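Local coordinates for protein diaminopimelate decarboxylase (Methanocaldococcus jannaschii, PDB 1TWI) that catalyses the pyridoxal-phosphate-dependent decarboxylation of meso-diaminopimelate to L-lysine, the final step of lysine biosynthesis by the diaminopimelate pathway, working as a homodimer, at residues P31-S36 with P401-T406; N71-I76 with F412-R417; E56-E61 with V282-L287; F51-E56 with A270-M275. One frame throughout, in Å; residues are numbered along the deposited sequence.

Contact 1: P31-S36 with P401-T406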
loop_
_atom_site.group_PDB
_atom_site.type_symbol
_atom_site.label_atom_id
_atom_site.label_comp_id
_atom_site.label_asym_id
_atom_site.label_seq_id
_atom_site.Cartn_x
_atom_site.Cartn_y
_atom_site.Cartn_z
ATOM N N PRO A 31 4.688 15.960 -6.295
ATOM C CA PRO A 31 4.647 15.958 -4.829
ATOM C C PRO A 31 6.039 15.839 -4.258
ATOM O O PRO A 31 6.916 15.271 -4.887
ATOM C CB PRO A 31 3.764 14.751 -4.502
ATOM C CG PRO A 31 4.118 13.786 -5.587
ATOM C CD PRO A 31 4.205 14.672 -6.840
ATOM N N LEU A 32 6.271 16.367 -3.057
ATOM C CA LEU A 32 7.621 16.322 -2.478
ATOM C C LEU A 32 7.635 16.035 -0.962
ATOM O O LEU A 32 6.944 16.715 -0.215
ATOM C CB LEU A 32 8.304 17.709 -2.674
ATOM C CG LEU A 32 9.743 17.929 -2.215
ATOM C CD1 LEU A 32 10.635 17.194 -3.210
ATOM C CD2 LEU A 32 10.140 19.425 -2.237
ATOM N N TYR A 33 8.453 15.090 -0.515
ATOM C CA TYR A 33 8.620 14.840 0.921
ATOM C C TYR A 33 9.762 15.742 1.368
ATOM O O TYR A 33 10.804 15.841 0.671
ATOM C CB TYR A 33 9.068 13.401 1.196
ATOM C CG TYR A 33 7.922 12.416 1.373
ATOM C CD1 TYR A 33 7.299 12.264 2.613
ATOM C CD2 TYR A 33 7.483 11.622 0.328
ATOM C CE1 TYR A 33 6.285 11.345 2.808
ATOM C CE2 TYR A 33 6.427 10.680 0.514
ATOM C CZ TYR A 33 5.849 10.566 1.771
ATOM O OH TYR A 33 4.837 9.662 2.049
ATOM N N VAL A 34 9.599 16.407 2.511
ATOM C CA VAL A 34 10.692 17.233 3.051
ATOM C C VAL A 34 10.948 16.614 4.459
ATOM O O VAL A 34 10.031 16.514 5.306
ATOM C CB VAL A 34 10.259 18.726 3.196
ATOM C CG1 VAL A 34 11.427 19.611 3.811
ATOM C CG2 VAL A 34 9.852 19.278 1.797
ATOM N N MET A 35 12.181 16.238 4.727
ATOM C CA MET A 35 12.515 15.657 6.007
ATOM C C MET A 35 13.394 16.654 6.705
ATOM O O MET A 35 14.411 17.060 6.128
ATOM C CB MET A 35 13.298 14.341 5.811
ATOM C CG MET A 35 12.400 13.202 5.239
ATOM S SD MET A 35 11.042 12.698 6.417
ATOM C CE MET A 35 11.932 11.897 7.673
ATOM N N SER A 36 13.039 17.025 7.941
ATOM C CA SER A 36 13.849 18.002 8.725
ATOM C C SER A 36 14.930 17.256 9.516
ATOM O O SER A 36 14.637 16.449 10.435
ATOM C CB SER A 36 12.959 18.781 9.726
ATOM O OG SER A 36 13.780 19.516 10.634
ATOM N N PRO A 401 7.612 9.646 -5.238
ATOM C CA PRO A 401 8.134 11.009 -5.224
ATOM C C PRO A 401 9.553 11.287 -4.771
ATOM O O PRO A 401 10.216 10.463 -4.130
ATOM C CB PRO A 401 7.142 11.697 -4.320
ATOM C CG PRO A 401 6.943 10.598 -3.241
ATOM C CD PRO A 401 6.871 9.341 -3.984
ATOM N N ARG A 402 9.996 12.493 -5.096
ATOM C CA ARG A 402 11.302 12.957 -4.645
ATOM C C ARG A 402 11.184 13.252 -3.160
ATOM O O ARG A 402 10.082 13.456 -2.677
ATOM C CB ARG A 402 11.649 14.282 -5.308
ATOM C CG ARG A 402 12.505 14.142 -6.535
ATOM C CD ARG A 402 12.755 15.497 -7.182
ATOM N NE ARG A 402 13.898 15.424 -8.079
ATOM C CZ ARG A 402 14.414 16.487 -8.688
ATOM N NH1 ARG A 402 13.852 17.714 -8.507
ATOM N NH2 ARG A 402 15.531 16.341 -9.411
ATOM N N MET A 403 12.330 13.285 -2.470
ATOM C CA MET A 403 12.400 13.661 -1.062
ATOM C C MET A 403 13.672 14.489 -0.880
ATOM O O MET A 403 14.717 14.129 -1.445
ATOM C CB MET A 403 12.568 12.468 -0.113
ATOM C CG MET A 403 11.539 11.359 -0.344
ATOM S SD MET A 403 11.232 10.419 1.233
ATOM C CE MET A 403 12.972 9.699 1.530
ATOM N N VAL A 404 13.597 15.548 -0.060
ATOM C CA VAL A 404 14.768 16.354 0.235
ATOM C C VAL A 404 14.933 16.371 1.759
ATOM O O VAL A 404 13.961 16.085 2.515
ATOM C CB VAL A 404 14.651 17.827 -0.257
ATOM C CG1 VAL A 404 14.676 17.883 -1.789
ATOM C CG2 VAL A 404 13.336 18.489 0.245
ATOM N N LEU A 405 16.164 16.665 2.189
ATOM C CA LEU A 405 16.532 16.783 3.591
ATOM C C LEU A 405 16.900 18.263 3.813
ATOM O O LEU A 405 17.735 18.812 3.064
ATOM C CB LEU A 405 17.758 15.917 3.932
ATOM C CG LEU A 405 18.183 15.980 5.421
ATOM C CD1 LEU A 405 17.296 15.133 6.340
ATOM C CD2 LEU A 405 19.614 15.539 5.525
ATOM N N THR A 406 16.236 18.923 4.774
ATOM C CA THR A 406 16.548 20.315 5.081
ATOM C C THR A 406 17.458 20.197 6.278
ATOM O O THR A 406 17.140 19.512 7.253
ATOM C CB THR A 406 15.289 21.168 5.441
ATOM O OG1 THR A 406 14.522 20.480 6.432
ATOM C CG2 THR A 406 14.451 21.448 4.203
#

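Contact 2: N71-I76 with F412-R417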
loop_
_atom_site.group_PDB
_atom_site.type_symbol
_atom_site.label_atom_id
_atom_site.label_comp_id
_atom_site.label_asym_id
_atom_site.label_seq_id
_atom_site.Cartn_x
_atom_site.Cartn_y
_atom_site.Cartn_z
ATOM N N ASN A 71 11.029 4.119 8.130
ATOM C CA ASN A 71 11.654 4.941 7.071
ATOM C C ASN A 71 13.106 4.455 7.002
ATOM O O ASN A 71 13.889 4.697 7.944
ATOM C CB ASN A 71 11.666 6.422 7.477
ATOM C CG ASN A 71 11.996 7.350 6.280
ATOM O OD1 ASN A 71 12.818 6.999 5.433
ATOM N ND2 ASN A 71 11.380 8.517 6.227
ATOM N N ALA A 72 13.460 3.752 5.932
ATOM C CA ALA A 72 14.827 3.247 5.762
ATOM C C ALA A 72 15.566 3.937 4.611
ATOM O O ALA A 72 16.475 3.347 4.016
ATOM C CB ALA A 72 14.833 1.695 5.545
ATOM N N ASN A 73 15.184 5.177 4.299
ATOM C CA ASN A 73 15.876 5.926 3.260
ATOM C C ASN A 73 17.366 6.029 3.710
ATOM O O ASN A 73 17.667 6.361 4.885
ATOM C CB ASN A 73 15.244 7.321 3.062
ATOM C CG ASN A 73 16.148 8.238 2.250
ATOM O OD1 ASN A 73 17.102 8.809 2.783
ATOM N ND2 ASN A 73 15.882 8.348 0.953
ATOM N N LEU A 74 18.305 5.768 2.786
ATOM C CA LEU A 74 19.718 5.696 3.166
ATOM C C LEU A 74 20.276 6.944 3.823
ATOM O O LEU A 74 21.138 6.856 4.704
ATOM C CB LEU A 74 20.611 5.295 1.943
ATOM C CG LEU A 74 22.072 4.853 2.227
ATOM C CD1 LEU A 74 22.065 3.649 3.194
ATOM C CD2 LEU A 74 22.768 4.427 0.863
ATOM N N ALA A 75 19.799 8.113 3.428
ATOM C CA ALA A 75 20.336 9.319 4.103
ATOM C C ALA A 75 19.809 9.376 5.556
ATOM O O ALA A 75 20.548 9.759 6.484
ATOM C CB ALA A 75 19.932 10.618 3.353
ATOM N N ILE A 76 18.536 9.020 5.734
ATOM C CA ILE A 76 17.923 9.079 7.081
ATOM C C ILE A 76 18.611 8.082 8.019
ATOM O O ILE A 76 18.904 8.407 9.170
ATOM C CB ILE A 76 16.379 8.779 7.022
ATOM C CG1 ILE A 76 15.662 9.847 6.170
ATOM C CG2 ILE A 76 15.779 8.713 8.451
ATOM C CD1 ILE A 76 15.994 11.302 6.592
ATOM N N PHE A 412 19.098 19.127 0.682
ATOM C CA PHE A 412 19.667 18.104 -0.191
ATOM C C PHE A 412 18.663 17.095 -0.724
ATOM O O PHE A 412 17.804 16.612 0.003
ATOM C CB PHE A 412 20.785 17.346 0.569
ATOM C CG PHE A 412 21.855 18.251 1.118
ATOM C CD1 PHE A 412 21.721 18.822 2.400
ATOM C CD2 PHE A 412 22.979 18.529 0.367
ATOM C CE1 PHE A 412 22.715 19.660 2.942
ATOM C CE2 PHE A 412 24.006 19.374 0.882
ATOM C CZ PHE A 412 23.865 19.944 2.192
ATOM N N LEU A 413 18.795 16.747 -2.004
ATOM C CA LEU A 413 17.899 15.737 -2.570
ATOM C C LEU A 413 18.340 14.400 -1.951
ATOM O O LEU A 413 19.495 13.987 -2.072
ATOM C CB LEU A 413 18.010 15.718 -4.130
ATOM C CG LEU A 413 17.029 14.770 -4.874
ATOM C CD1 LEU A 413 15.560 15.208 -4.581
ATOM C CD2 LEU A 413 17.289 14.808 -6.402
ATOM N N ILE A 414 17.445 13.710 -1.253
ATOM C CA ILE A 414 17.842 12.408 -0.705
ATOM C C ILE A 414 17.095 11.234 -1.327
ATOM O O ILE A 414 17.388 10.070 -1.011
ATOM C CB ILE A 414 17.703 12.319 0.841
ATOM C CG1 ILE A 414 16.260 12.655 1.283
ATOM C CG2 ILE A 414 18.705 13.353 1.477
ATOM C CD1 ILE A 414 16.010 12.244 2.768
ATOM N N ARG A 415 16.114 11.520 -2.186
ATOM C CA ARG A 415 15.476 10.428 -2.925
ATOM C C ARG A 415 15.099 11.012 -4.262
ATOM O O ARG A 415 14.465 12.055 -4.327
ATOM C CB ARG A 415 14.225 9.874 -2.194
ATOM C CG ARG A 415 13.647 8.642 -2.940
ATOM C CD ARG A 415 12.225 8.236 -2.507
ATOM N NE ARG A 415 11.710 7.313 -3.510
ATOM C CZ ARG A 415 11.806 5.996 -3.427
ATOM N NH1 ARG A 415 12.376 5.433 -2.360
ATOM N NH2 ARG A 415 11.368 5.240 -4.425
ATOM N N GLU A 416 15.489 10.369 -5.361
ATOM C CA GLU A 416 15.119 10.905 -6.674
ATOM C C GLU A 416 13.758 10.354 -7.032
ATOM O O GLU A 416 13.345 9.277 -6.550
ATOM C CB GLU A 416 16.164 10.486 -7.720
ATOM C CG GLU A 416 16.027 11.111 -9.084
ATOM C CD GLU A 416 15.863 12.623 -9.087
ATOM O OE1 GLU A 416 14.724 13.040 -8.882
ATOM O OE2 GLU A 416 16.850 13.373 -9.299
ATOM N N ARG A 417 13.026 11.058 -7.884
ATOM C CA ARG A 417 11.721 10.530 -8.226
ATOM C C ARG A 417 11.819 9.470 -9.300
ATOM O O ARG A 417 12.850 9.322 -9.960
ATOM C CB ARG A 417 10.774 11.634 -8.723
ATOM C CG ARG A 417 11.247 12.367 -9.933
ATOM C CD ARG A 417 10.058 13.272 -10.418
ATOM N NE ARG A 417 9.591 14.184 -9.373
ATOM C CZ ARG A 417 9.920 15.473 -9.300
ATOM N NH1 ARG A 417 10.738 16.006 -10.239
ATOM N NH2 ARG A 417 9.434 16.224 -8.301
HETATM O O HOH W 1 13.930 6.439 0.036
#

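Contact 3: E56-E61 with V282-L287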
loop_
_atom_site.group_PDB
_atom_site.type_symbol
_atom_site.label_atom_id
_atom_site.label_comp_id
_atom_site.label_asym_id
_atom_site.label_seq_id
_atom_site.Cartn_x
_atom_site.Cartn_y
_atom_site.Cartn_z
ATOM N N GLU A 56 23.004 5.864 34.084
ATOM C CA GLU A 56 23.507 6.555 35.271
ATOM C C GLU A 56 23.288 5.766 36.535
ATOM O O GLU A 56 24.163 5.684 37.396
ATOM C CB GLU A 56 22.810 7.911 35.442
ATOM C CG GLU A 56 23.151 8.909 34.351
ATOM C CD GLU A 56 22.312 10.165 34.398
ATOM O OE1 GLU A 56 21.312 10.219 35.172
ATOM O OE2 GLU A 56 22.660 11.101 33.630
ATOM N N GLU A 57 22.104 5.196 36.669
ATOM C CA GLU A 57 21.800 4.475 37.890
ATOM C C GLU A 57 22.130 3.002 37.967
ATOM O O GLU A 57 22.312 2.501 39.068
ATOM C CB GLU A 57 20.326 4.667 38.237
ATOM C CG GLU A 57 20.073 5.906 39.156
ATOM C CD GLU A 57 18.601 6.104 39.424
ATOM O OE1 GLU A 57 17.952 5.093 39.769
ATOM O OE2 GLU A 57 18.080 7.251 39.289
ATOM N N THR A 58 22.207 2.314 36.820
ATOM C CA THR A 58 22.460 0.864 36.783
ATOM C C THR A 58 23.857 0.510 36.225
ATOM O O THR A 58 24.320 -0.614 36.357
ATOM C CB THR A 58 21.406 0.131 35.821
ATOM O OG1 THR A 58 21.694 0.514 34.464
ATOM C CG2 THR A 58 19.973 0.522 36.148
ATOM N N GLY A 59 24.532 1.453 35.591
ATOM C CA GLY A 59 25.812 1.095 34.994
ATOM C C GLY A 59 25.626 0.255 33.720
ATOM O O GLY A 59 26.597 -0.094 33.057
ATOM N N LYS A 60 24.392 -0.071 33.347
ATOM C CA LYS A 60 24.183 -0.869 32.119
ATOM C C LYS A 60 24.000 0.006 30.880
ATOM O O LYS A 60 23.978 1.232 30.966
ATOM C CB LYS A 60 22.979 -1.794 32.316
ATOM C CG LYS A 60 23.252 -2.835 33.421
ATOM C CD LYS A 60 24.536 -3.573 33.089
ATOM C CE LYS A 60 24.453 -5.086 33.077
ATOM N NZ LYS A 60 24.658 -5.657 34.459
ATOM N N GLU A 61 23.884 -0.591 29.712
ATOM C CA GLU A 61 23.720 0.270 28.544
ATOM C C GLU A 61 22.247 0.547 28.193
ATOM O O GLU A 61 21.357 -0.232 28.536
ATOM C CB GLU A 61 24.435 -0.393 27.360
ATOM C CG GLU A 61 24.866 0.580 26.260
ATOM C CD GLU A 61 25.657 -0.129 25.131
ATOM O OE1 GLU A 61 26.097 -1.317 25.359
ATOM O OE2 GLU A 61 25.820 0.511 24.036
ATOM N N VAL A 282 16.537 -9.537 40.514
ATOM C CA VAL A 282 17.359 -9.857 39.358
ATOM C C VAL A 282 18.310 -8.707 39.101
ATOM O O VAL A 282 18.077 -7.570 39.543
ATOM C CB VAL A 282 16.501 -10.091 38.053
ATOM C CG1 VAL A 282 15.473 -11.174 38.296
ATOM C CG2 VAL A 282 15.843 -8.755 37.570
ATOM N N GLU A 283 19.415 -8.987 38.427
ATOM C CA GLU A 283 20.321 -7.901 38.096
ATOM C C GLU A 283 19.693 -7.030 37.033
ATOM O O GLU A 283 19.051 -7.523 36.122
ATOM C CB GLU A 283 21.643 -8.471 37.616
ATOM C CG GLU A 283 22.275 -9.343 38.700
ATOM C CD GLU A 283 23.597 -9.928 38.260
ATOM O OE1 GLU A 283 23.964 -11.025 38.772
ATOM O OE2 GLU A 283 24.253 -9.277 37.398
ATOM N N MET A 284 19.855 -5.720 37.143
ATOM C CA MET A 284 19.288 -4.857 36.144
ATOM C C MET A 284 19.983 -5.089 34.812
ATOM O O MET A 284 21.201 -5.151 34.737
ATOM C CB MET A 284 19.369 -3.394 36.562
ATOM C CG MET A 284 18.460 -3.113 37.769
ATOM S SD MET A 284 16.693 -3.157 37.435
ATOM C CE MET A 284 16.316 -4.869 37.761
ATOM N N PRO A 285 19.185 -5.200 33.728
ATOM C CA PRO A 285 19.758 -5.451 32.391
ATOM C C PRO A 285 20.073 -4.203 31.547
ATOM O O PRO A 285 19.788 -3.059 31.961
ATOM C CB PRO A 285 18.667 -6.283 31.717
ATOM C CG PRO A 285 17.366 -5.529 32.222
ATOM C CD PRO A 285 17.703 -5.288 33.731
ATOM N N ASN A 286 20.689 -4.426 30.379
ATOM C CA ASN A 286 20.813 -3.311 29.435
ATOM C C ASN A 286 19.378 -3.096 28.985
ATOM O O ASN A 286 18.602 -4.039 28.950
ATOM C CB ASN A 286 21.663 -3.700 28.241
ATOM C CG ASN A 286 23.032 -4.104 28.657
ATOM O OD1 ASN A 286 23.755 -3.304 29.279
ATOM N ND2 ASN A 286 23.405 -5.346 28.355
ATOM N N LEU A 287 19.017 -1.861 28.642
ATOM C CA LEU A 287 17.664 -1.575 28.238
ATOM C C LEU A 287 17.647 -1.151 26.768
ATOM O O LEU A 287 18.463 -0.316 26.362
ATOM C CB LEU A 287 17.086 -0.407 29.115
ATOM C CG LEU A 287 15.729 0.196 28.684
ATOM C CD1 LEU A 287 14.651 -0.882 28.673
ATOM C CD2 LEU A 287 15.276 1.366 29.638
#

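Contact 4: F51-E56 with A270-M275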
loop_
_atom_site.group_PDB
_atom_site.type_symbol
_atom_site.label_atom_id
_atom_site.label_comp_id
_atom_site.label_asym_id
_atom_site.label_seq_id
_atom_site.Cartn_x
_atom_site.Cartn_y
_atom_site.Cartn_z
ATOM N N PHE A 51 16.169 8.922 28.811
ATOM C CA PHE A 51 16.595 7.627 29.321
ATOM C C PHE A 51 18.043 7.514 29.827
ATOM O O PHE A 51 18.430 6.468 30.267
ATOM C CB PHE A 51 16.322 6.513 28.272
ATOM C CG PHE A 51 14.861 6.133 28.146
ATOM C CD1 PHE A 51 14.346 5.071 28.873
ATOM C CD2 PHE A 51 14.004 6.861 27.320
ATOM C CE1 PHE A 51 12.989 4.737 28.783
ATOM C CE2 PHE A 51 12.625 6.539 27.214
ATOM C CZ PHE A 51 12.108 5.470 27.951
ATOM N N LYS A 52 18.842 8.583 29.828
ATOM C CA LYS A 52 20.225 8.428 30.295
ATOM C C LYS A 52 20.275 8.035 31.771
ATOM O O LYS A 52 21.265 7.516 32.259
ATOM C CB LYS A 52 21.018 9.725 30.073
ATOM C CG LYS A 52 20.475 10.900 30.847
ATOM C CD LYS A 52 21.400 12.089 30.614
ATOM C CE LYS A 52 20.777 13.410 30.993
ATOM N NZ LYS A 52 21.582 14.513 30.305
ATOM N N ARG A 53 19.211 8.321 32.484
ATOM C CA ARG A 53 19.131 7.913 33.859
ATOM C C ARG A 53 19.379 6.375 33.992
ATOM O O ARG A 53 19.934 5.894 34.992
ATOM C CB ARG A 53 17.731 8.252 34.385
ATOM C CG ARG A 53 17.454 7.726 35.745
ATOM C CD ARG A 53 16.083 8.134 36.239
ATOM N NE ARG A 53 15.789 7.463 37.506
ATOM C CZ ARG A 53 14.558 7.167 37.890
ATOM N NH1 ARG A 53 13.535 7.494 37.109
ATOM N NH2 ARG A 53 14.349 6.516 39.019
ATOM N N TRP A 54 18.923 5.590 33.017
ATOM C CA TRP A 54 19.128 4.131 33.105
ATOM C C TRP A 54 20.609 3.802 33.279
ATOM O O TRP A 54 21.004 3.081 34.211
ATOM C CB TRP A 54 18.611 3.398 31.840
ATOM C CG TRP A 54 18.695 1.919 32.042
ATOM C CD1 TRP A 54 19.510 1.006 31.384
ATOM C CD2 TRP A 54 17.918 1.172 32.957
ATOM N NE1 TRP A 54 19.250 -0.281 31.855
ATOM C CE2 TRP A 54 18.273 -0.186 32.818
ATOM C CE3 TRP A 54 16.925 1.526 33.902
ATOM C CZ2 TRP A 54 17.676 -1.195 33.587
ATOM C CZ3 TRP A 54 16.342 0.524 34.660
ATOM C CH2 TRP A 54 16.711 -0.815 34.502
ATOM N N GLU A 55 21.441 4.325 32.385
ATOM C CA GLU A 55 22.897 4.072 32.449
ATOM C C GLU A 55 23.484 4.682 33.710
ATOM O O GLU A 55 24.353 4.093 34.323
ATOM C CB GLU A 55 23.639 4.674 31.220
ATOM C CG GLU A 55 25.188 5.015 31.427
ATOM C CD GLU A 55 25.623 6.552 31.208
ATOM O OE1 GLU A 55 26.140 7.212 32.168
ATOM O OE2 GLU A 55 25.466 7.101 30.084
ATOM N N GLU A 56 23.004 5.864 34.084
ATOM C CA GLU A 56 23.507 6.555 35.271
ATOM C C GLU A 56 23.288 5.766 36.535
ATOM O O GLU A 56 24.163 5.684 37.396
ATOM C CB GLU A 56 22.810 7.911 35.442
ATOM C CG GLU A 56 23.151 8.909 34.351
ATOM C CD GLU A 56 22.312 10.165 34.398
ATOM O OE1 GLU A 56 21.312 10.219 35.172
ATOM O OE2 GLU A 56 22.660 11.101 33.630
ATOM N N ALA A 270 8.036 6.132 33.585
ATOM C CA ALA A 270 7.248 4.918 33.716
ATOM C C ALA A 270 8.047 3.602 33.626
ATOM O O ALA A 270 7.936 2.683 34.492
ATOM C CB ALA A 270 6.113 4.943 32.663
ATOM N N ILE A 271 8.853 3.479 32.578
ATOM C CA ILE A 271 9.650 2.262 32.421
ATOM C C ILE A 271 10.708 2.082 33.509
ATOM O O ILE A 271 10.815 1.017 34.133
ATOM C CB ILE A 271 10.354 2.220 31.007
ATOM C CG1 ILE A 271 9.284 2.015 29.921
ATOM C CG2 ILE A 271 11.401 1.080 30.974
ATOM C CD1 ILE A 271 9.813 2.043 28.495
ATOM N N ILE A 272 11.487 3.134 33.742
ATOM C CA ILE A 272 12.592 3.031 34.670
ATOM C C ILE A 272 12.147 2.780 36.112
ATOM O O ILE A 272 12.688 1.877 36.780
ATOM C CB ILE A 272 13.514 4.296 34.541
ATOM C CG1 ILE A 272 14.175 4.311 33.167
ATOM C CG2 ILE A 272 14.592 4.317 35.653
ATOM C CD1 ILE A 272 14.938 5.651 32.902
ATOM N N ASN A 273 11.156 3.522 36.578
ATOM C CA ASN A 273 10.671 3.296 37.944
ATOM C C ASN A 273 10.036 1.894 38.041
ATOM O O ASN A 273 10.073 1.263 39.086
ATOM C CB ASN A 273 9.691 4.417 38.377
ATOM C CG ASN A 273 10.430 5.793 38.548
ATOM O OD1 ASN A 273 11.501 5.857 39.196
ATOM N ND2 ASN A 273 9.879 6.869 37.957
ATOM N N THR A 274 9.486 1.369 36.948
ATOM C CA THR A 274 8.907 0.046 37.056
ATOM C C THR A 274 10.026 -0.981 37.120
ATOM O O THR A 274 10.018 -1.845 38.018
ATOM C CB THR A 274 7.967 -0.307 35.898
ATOM O OG1 THR A 274 6.802 0.506 35.985
ATOM C CG2 THR A 274 7.508 -1.786 36.010
ATOM N N MET A 275 10.990 -0.927 36.194
ATOM C CA MET A 275 12.075 -1.917 36.212
ATOM C C MET A 275 12.900 -1.907 37.514
ATOM O O MET A 275 13.337 -2.970 37.966
ATOM C CB MET A 275 13.052 -1.717 35.027
ATOM C CG MET A 275 12.382 -1.982 33.650
ATOM S SD MET A 275 13.480 -1.592 32.319
ATOM C CE MET A 275 14.493 -3.093 32.440
#

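Contact 1: P31-S36 with P401-T406
The Y33 ring meets P401 at its edge, where P401 CG lies in the ring plane, 3.8 Å from Y33 CD2. M403 SD approaches the same ring obliquely, 4.5 Å from the Y33 centroid, a Met-aromatic contact. With CG of M403 anti to its carbonyl carbon (chi1 -51°), its side chain runs beside that of Y33 in the same direction, and M403 CG reaches Y33 CB at 3.6 Å. The OH of Y33 is bonded to the backbone O of D326.

Beneath these groups, strands 32-36 and 402-406 pair in parallel. Y33 N donates to R402 O and M35 N to V404 O, while Y33 O and M35 O accept from V404 N and T406 N; the M35 N to V404 O bond is 2.8 Å long. On the opposite sheet face, V34 CG2 meets V404 CG2 at 3.9 Å and V34 CG1 meets T406 CG2 at 3.6 Å. S36 OG and T406 OG1 are both bonded to D17 OD2.

The pair lies within the mixed sheet of the beta-rich domain: strand 300-311 flanks 32-36, strand 410-415 flanks 402-406, and L24 and F28 of helix 21-28 pack on the V34, V404 and T406 face.

Contact 2: N71-I76 with F412-R417
N73 caps helix 74-82 and at the same time ties it to I414 and R415, which form a classic beta bulge opposite M403 in the mixed sheet. The helix belongs to the barrel domain that binds pyridoxal phosphate, so the contact joins the two domains.

From CB, the N73 side chain sets out toward the strand, with CG anti to the backbone N (chi1 166°). CG lies 4.0 Å from I414 CD1. OD1 turns back to the helix start: it accepts from I76 N in the amide plane, on a lone pair, and from A75 N, which sits above that plane at 2.9 Å. The same oxygen also touches I414 CD1. ND2 donates to I414 O at 3.0 Å in a nearly straight bond (171°); the acceptor lies in the N73 amide plane, yet ND2 stands above the plane of the I414 carbonyl. A water accepts from both N73 ND2 and R415 NH1. Two backbone N-H groups of the helix on OD1, with I414 O and the water on ND2, therefore fix the amide's rotation.

Just before the helix, N71 OD1 accepts from N73 N in an Asx turn. P430 of the second subunit packs on both A75 and I414. Between those two residues, A75 CB presses on I414 CG2 at 3.5 Å, while I76 CD1 meets I414 CD1 at 3.9 Å.

Contact 3: E56-E61 with V282-L287
At the rim of the parallel alpha/beta barrel, the turn leading from helix 37-58 into strand 62-67 meets the start of strand 286-289, through E61 and N286. E61 N donates to N286 OD1 at 2.8 Å, nearly straight (171°) and in the amide plane on a lone pair. E61 O then accepts from L287 N at 2.9 Å. N286 thus uses its side chain to grip the backbone of E61, where the parallel pairing of strands 62-67 and 286-289 begins. Its ND2 is bonded to D244 OD1, so the amide is held from both ends.

Before E61, the helix finishes in an ST turn: T58 OG1 accepts from K60 N and is also bonded to W54 O, while G59 has positive phi. T58 CG2 rests on M284 CB at 4.0 Å. K60, bent at chi2, chi3 and chi4, drapes over the opposite backbone, with CG 3.4 Å from M284 O and CB 3.5 Å from P285 O.

K60 NZ remains 4.7 Å from E283 OE2, a separation that suggests at most a mild electrostatic attraction. Directional bonding here comes from the E61 backbone with N286 and L287, and K60 contributes chiefly the packing of its aliphatic chain.

Contact 4: F51-E56 with A270-M275
R53 runs out toward I272 and N273 with CG anti to the backbone N (chi1 173°) and an extended chain from CG to NE, whereas W54, also with CG anti to N (chi1 -173°), brings its indole to I272 and M275. These residues join helices 37-58 and 264-276 on the outside of the alpha/beta barrel. The two short segments run 29° apart in direction, their axes 10.0 Å apart at closest approach.

I272 fills the middle. Its CG2 sits over the centre of the R53 guanidinium, 3.6 Å above the plane, and its CG1 lies 4.0 Å from W54 CE3, the two side chains overlapping as they run opposite ways. I272 CD1 reaches F51 CD1, while I271 CD1 comes to the edge of the F51 ring. Farther along, M275 SD approaches the W54 six-membered ring obliquely, a Met-aromatic contact, and M275 CE touches W54 CH2 at 3.8 Å.

F51 and W54 also pack on L287 of strand 286-289, beneath the helices, and F51 stacks on F62. W54 NE1 is bonded to P285 O. R53 NE forms a salt bridge with E57, while the outer nitrogens face N273. There R53 NH2 donates to N273 OD1 at 2.9 Å, the acceptor lying in the guanidinium plane, and NH1 adds a weak bond to the same oxygen.

In the fold
From the N terminus, strand 32-36 enters the mixed sheet and leads straight into helix 37-58, which carries the first halves of contacts 4 and 3; 71-76 follows in the barrel. The second halves come in the order 270-275, 282-287, 401-406 and 412-417. Contacts 3 and 4 cross each other and touch: contact 3 joins the first and last barrel strands, 62-67 and 286-289, at their starts, and contact 4 packs the helices outside them; both lie within the span enclosed by contact 1. Contact 2 crosses all three others. Contacts 1 and 2 meet through neighbouring strands 402-407 and 410-415, tying the chain's late strands to strand 32-36 and to the barrel.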